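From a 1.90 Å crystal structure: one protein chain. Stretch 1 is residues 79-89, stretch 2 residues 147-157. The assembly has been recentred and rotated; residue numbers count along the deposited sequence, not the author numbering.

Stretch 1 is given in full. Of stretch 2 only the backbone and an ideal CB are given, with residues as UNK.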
# COMPACT_ATOMS: atom_id res chain seq x y z
N LEU B 79 15.65 -4.21 8.47
CA LEU B 79 16.06 -3.36 9.57
C LEU B 79 16.84 -2.18 9.01
O LEU B 79 17.68 -2.35 8.14
CB LEU B 79 16.94 -4.15 10.55
CG LEU B 79 17.31 -3.44 11.85
CD1 LEU B 79 16.10 -3.37 12.78
CD2 LEU B 79 18.45 -4.22 12.53
N PRO B 80 16.58 -0.96 9.52
CA PRO B 80 17.31 0.20 9.01
C PRO B 80 18.70 0.36 9.62
O PRO B 80 19.04 -0.27 10.62
CB PRO B 80 16.40 1.36 9.39
CG PRO B 80 15.90 0.92 10.73
CD PRO B 80 15.55 -0.55 10.48
N HIS B 81 19.48 1.23 8.99
CA HIS B 81 20.81 1.57 9.45
C HIS B 81 20.63 2.03 10.89
O HIS B 81 19.68 2.76 11.19
CB HIS B 81 21.35 2.71 8.57
CG HIS B 81 22.65 3.30 9.02
ND1 HIS B 81 23.77 2.53 9.27
CD2 HIS B 81 23.02 4.58 9.24
CE1 HIS B 81 24.78 3.32 9.61
NE2 HIS B 81 24.35 4.57 9.60
N LYS B 82 21.51 1.58 11.78
CA LYS B 82 21.46 1.93 13.20
C LYS B 82 20.45 1.10 14.01
O LYS B 82 20.44 1.17 15.24
CB LYS B 82 21.16 3.42 13.39
CG LYS B 82 22.21 4.35 12.80
CD LYS B 82 23.57 4.15 13.44
CE LYS B 82 24.58 5.18 12.95
NZ LYS B 82 25.93 4.96 13.54
N GLY B 83 19.61 0.33 13.33
CA GLY B 83 18.64 -0.50 14.04
C GLY B 83 19.34 -1.61 14.79
O GLY B 83 20.47 -1.98 14.45
N VAL B 84 18.68 -2.17 15.80
CA VAL B 84 19.27 -3.24 16.61
C VAL B 84 18.91 -4.65 16.14
O VAL B 84 17.73 -5.00 16.04
CB VAL B 84 18.85 -3.09 18.10
CG1 VAL B 84 19.41 -4.24 18.92
CG2 VAL B 84 19.32 -1.76 18.66
N VAL B 85 19.94 -5.45 15.86
CA VAL B 85 19.72 -6.83 15.43
C VAL B 85 19.53 -7.67 16.68
O VAL B 85 20.29 -7.55 17.65
CB VAL B 85 20.93 -7.37 14.64
CG1 VAL B 85 20.79 -8.89 14.43
CG2 VAL B 85 21.03 -6.66 13.29
N LEU B 86 18.51 -8.53 16.67
CA LEU B 86 18.23 -9.38 17.82
C LEU B 86 18.89 -10.74 17.65
O LEU B 86 18.66 -11.45 16.67
CB LEU B 86 16.71 -9.54 18.00
CG LEU B 86 15.98 -8.21 18.22
CD1 LEU B 86 14.48 -8.43 18.20
CD2 LEU B 86 16.41 -7.59 19.54
N TYR B 87 19.73 -11.10 18.62
CA TYR B 87 20.44 -12.37 18.60
C TYR B 87 19.52 -13.48 19.13
O TYR B 87 18.97 -13.36 20.22
CB TYR B 87 21.71 -12.25 19.45
CG TYR B 87 22.66 -13.42 19.36
CD1 TYR B 87 22.41 -14.60 20.06
CD2 TYR B 87 23.81 -13.34 18.58
CE1 TYR B 87 23.30 -15.67 19.99
CE2 TYR B 87 24.71 -14.40 18.51
CZ TYR B 87 24.45 -15.56 19.22
OH TYR B 87 25.34 -16.61 19.17
N PRO B 88 19.33 -14.56 18.36
CA PRO B 88 18.46 -15.67 18.79
C PRO B 88 18.91 -16.28 20.11
O PRO B 88 20.06 -16.71 20.24
CB PRO B 88 18.58 -16.66 17.64
CG PRO B 88 18.84 -15.78 16.46
CD PRO B 88 19.85 -14.81 17.01
N LYS B 89 18.01 -16.32 21.08
CA LYS B 89 18.30 -16.87 22.39
C LYS B 89 18.88 -18.28 22.29
O LYS B 89 18.27 -19.16 21.70
CB LYS B 89 17.03 -16.91 23.24
CG LYS B 89 17.25 -17.37 24.68
CD LYS B 89 18.09 -16.36 25.45
CE LYS B 89 17.46 -14.97 25.40
NZ LYS B 89 16.02 -15.02 25.79
N UNK B 147 15.22 -16.03 7.80
CA UNK B 147 14.09 -15.11 7.81
C UNK B 147 13.58 -14.59 9.13
O UNK B 147 12.40 -14.23 9.24
CB UNK B 147 12.92 -15.80 7.11
N UNK B 148 14.44 -14.54 10.14
CA UNK B 148 14.06 -14.05 11.46
C UNK B 148 13.93 -12.53 11.49
O UNK B 148 14.57 -11.82 10.71
CB UNK B 148 15.08 -14.50 12.50
N UNK B 149 13.09 -12.02 12.40
CA UNK B 149 12.92 -10.57 12.54
C UNK B 149 14.29 -9.92 12.78
O UNK B 149 15.11 -10.42 13.56
CB UNK B 149 11.96 -10.24 13.68
N UNK B 150 14.52 -8.81 12.08
CA UNK B 150 15.75 -8.01 12.15
C UNK B 150 16.98 -8.61 11.48
O UNK B 150 18.07 -8.04 11.56
CB UNK B 150 16.09 -7.75 13.62
N UNK B 151 16.82 -9.74 10.80
CA UNK B 151 17.97 -10.36 10.15
C UNK B 151 18.36 -9.81 8.78
O UNK B 151 19.13 -10.45 8.05
CB UNK B 151 17.69 -11.86 10.00
N UNK B 152 17.82 -8.65 8.42
CA UNK B 152 18.20 -8.05 7.14
C UNK B 152 18.42 -6.55 7.19
O UNK B 152 17.61 -5.77 6.68
CB UNK B 152 17.12 -8.36 6.10
N UNK B 153 19.49 -6.10 7.86
CA UNK B 153 19.73 -4.66 7.90
C UNK B 153 19.86 -4.26 6.42
O UNK B 153 20.39 -5.04 5.62
CB UNK B 153 20.97 -4.29 8.72
N UNK B 154 19.37 -3.09 6.05
CA UNK B 154 19.44 -2.68 4.65
C UNK B 154 19.58 -1.17 4.55
O UNK B 154 18.79 -0.42 5.13
CB UNK B 154 18.20 -3.15 3.88
N UNK B 155 20.58 -0.72 3.80
CA UNK B 155 20.79 0.70 3.62
C UNK B 155 22.26 1.08 3.76
O UNK B 155 23.14 0.26 3.51
CB UNK B 155 19.95 1.48 4.63
N UNK B 156 22.55 2.32 4.19
CA UNK B 156 21.53 3.32 4.53
C UNK B 156 20.96 4.08 3.33
O UNK B 156 19.97 4.80 3.46
CB UNK B 156 22.12 4.33 5.52
N UNK B 157 21.56 3.89 2.16
CA UNK B 157 21.11 4.61 0.98
C UNK B 157 20.67 3.79 -0.22
O UNK B 157 21.03 2.62 -0.37
CB UNK B 157 22.24 5.54 0.53

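Position 147 has phi/psi of -93/27, and nothing of stretch 1 lies within 5.5 Å of its ideal CB. The visible atoms therefore select no side chain; the residue is Gly147, the first to leave helical angles after a helix.

Position 148 also has an ideal CB with no neighbour within 5.5 Å, but its CA-to-CB bond points toward stretch 1, so a long side chain could cross the gap and a short one would stop before it. Arg148 takes the long route, with chi1 m and chi2 t, bringing NE to 3.4 Å from CG of Pro88. The guanidinium meets the proline ring obliquely, and NH1 is hydrogen-bonded elsewhere in the structure.

At 149 the bond runs sideways and the ideal CB comes no closer than 5.5 Å to Leu86 CD1. Stretch 1 asks little here. Asp149 has both carboxylate oxygens satisfied elsewhere in the structure.

Position 150 is constrained by its backbone and by stretch 1 together. Its phi/psi of 73/5, at the third place of a type II turn from 148 to 151, favours glycine, asparagine or aspartate. Against that, the ideal CB points toward stretch 1, 4.0 Å from Leu86 N and 4.0 Å from Val84 O, so a short side chain with an acceptor could serve the amide: serine, threonine, asparagine or aspartate. Thr150 is found. At chi1 p, its OG1 accepts from Leu86 N at 3.0 Å and 177°, nearly linear, and donates to Asp149 O in a very short 2.5 Å bond. One hydroxyl thus links both stretches, while CG2 lies 3.8 Å from Val84 O.

Position 151 starts away from stretch 1, with no neighbour of its ideal CB within 5.5 Å, so only a side chain long enough to return could use the apolar surface of Val85 and Pro88. An aromatic or a long aliphatic would fit. Phe151 does return: CZ lies 3.7 Å from Pro88 CG and CE2 4.2 Å from Val85 CG1, while Leu86 O sits at the ring edge, 3.4 Å from CE2.

At 152 the bond points away and many residues would do; Leu152 contributes chiefly its carbonyl O, which accepts from Leu79 N at 3.1 Å.

Position 153 pairs with Leu79 in a parallel bridge. Its phi of -59 permits proline, and Leu79 and Val85 favour an apolar group. Pro153 places CG 3.7 Å from Val85 CG2 and 4.0 Å from Leu79 CD2; its CA approaches Leu79 O at 3.1 Å.

Position 154 points sideways and admits various side chains. Leu154 donates its N to Leu79 O at 2.8 Å; a water joins its O to His81 N.

At 155, phi/psi of 135/-152 would jam any CB against the preceding carbonyl O, calling for glycine: Gly155.

The peptide before 156 is cis, strongly suggesting proline, and the ideal CB of 156 is 3.5 Å from His81 CB. Pro156 lays CG over one face of the His81 ring.

Position 157 has no close neighbour in stretch 1 and is unconstrained by it; Phe157 makes no contact.

Stretch 2, residues 147-157: GRDTFLPLGPF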
# COMPACT_ATOMS: atom_id res chain seq x y z
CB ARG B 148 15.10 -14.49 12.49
CG ARG B 148 15.50 -15.96 12.37
CD ARG B 148 16.55 -16.33 13.41
NE ARG B 148 15.99 -16.43 14.76
CZ ARG B 148 15.29 -17.47 15.20
NH1 ARG B 148 15.06 -18.51 14.40
NH2 ARG B 148 14.82 -17.48 16.44
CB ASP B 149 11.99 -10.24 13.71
CG ASP B 149 10.53 -10.59 13.44
OD1 ASP B 149 10.17 -10.94 12.29
OD2 ASP B 149 9.72 -10.50 14.39
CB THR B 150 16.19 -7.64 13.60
OG1 THR B 150 16.81 -8.78 14.23
CG2 THR B 150 15.01 -7.15 14.43
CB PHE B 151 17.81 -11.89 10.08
CG PHE B 151 18.46 -12.62 11.23
CD1 PHE B 151 19.00 -13.89 11.05
CD2 PHE B 151 18.55 -12.02 12.49
CE1 PHE B 151 19.63 -14.56 12.11
CE2 PHE B 151 19.18 -12.67 13.55
CZ PHE B 151 19.73 -13.94 13.36
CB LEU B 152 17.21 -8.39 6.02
CG LEU B 152 17.67 -7.90 4.63
CD1 LEU B 152 19.08 -8.41 4.35
CD2 LEU B 152 16.70 -8.38 3.53
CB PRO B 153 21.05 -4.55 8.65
CG PRO B 153 20.91 -5.66 9.68
CD PRO B 153 20.31 -6.81 8.87
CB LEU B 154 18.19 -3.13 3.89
CG LEU B 154 18.17 -2.94 2.37
CD1 LEU B 154 19.04 -4.00 1.73
CD2 LEU B 154 16.75 -3.05 1.83
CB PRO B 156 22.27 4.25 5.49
CG PRO B 156 23.69 4.19 4.99
CD PRO B 156 23.87 2.72 4.71
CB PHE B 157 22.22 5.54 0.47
CG PHE B 157 22.90 6.33 1.54
CD1 PHE B 157 24.21 6.03 1.90
CD2 PHE B 157 22.25 7.37 2.19
CE1 PHE B 157 24.86 6.77 2.89
CE2 PHE B 157 22.89 8.10 3.18
CZ PHE B 157 24.20 7.80 3.53
O HOH W 1 18.68 1.93 6.38
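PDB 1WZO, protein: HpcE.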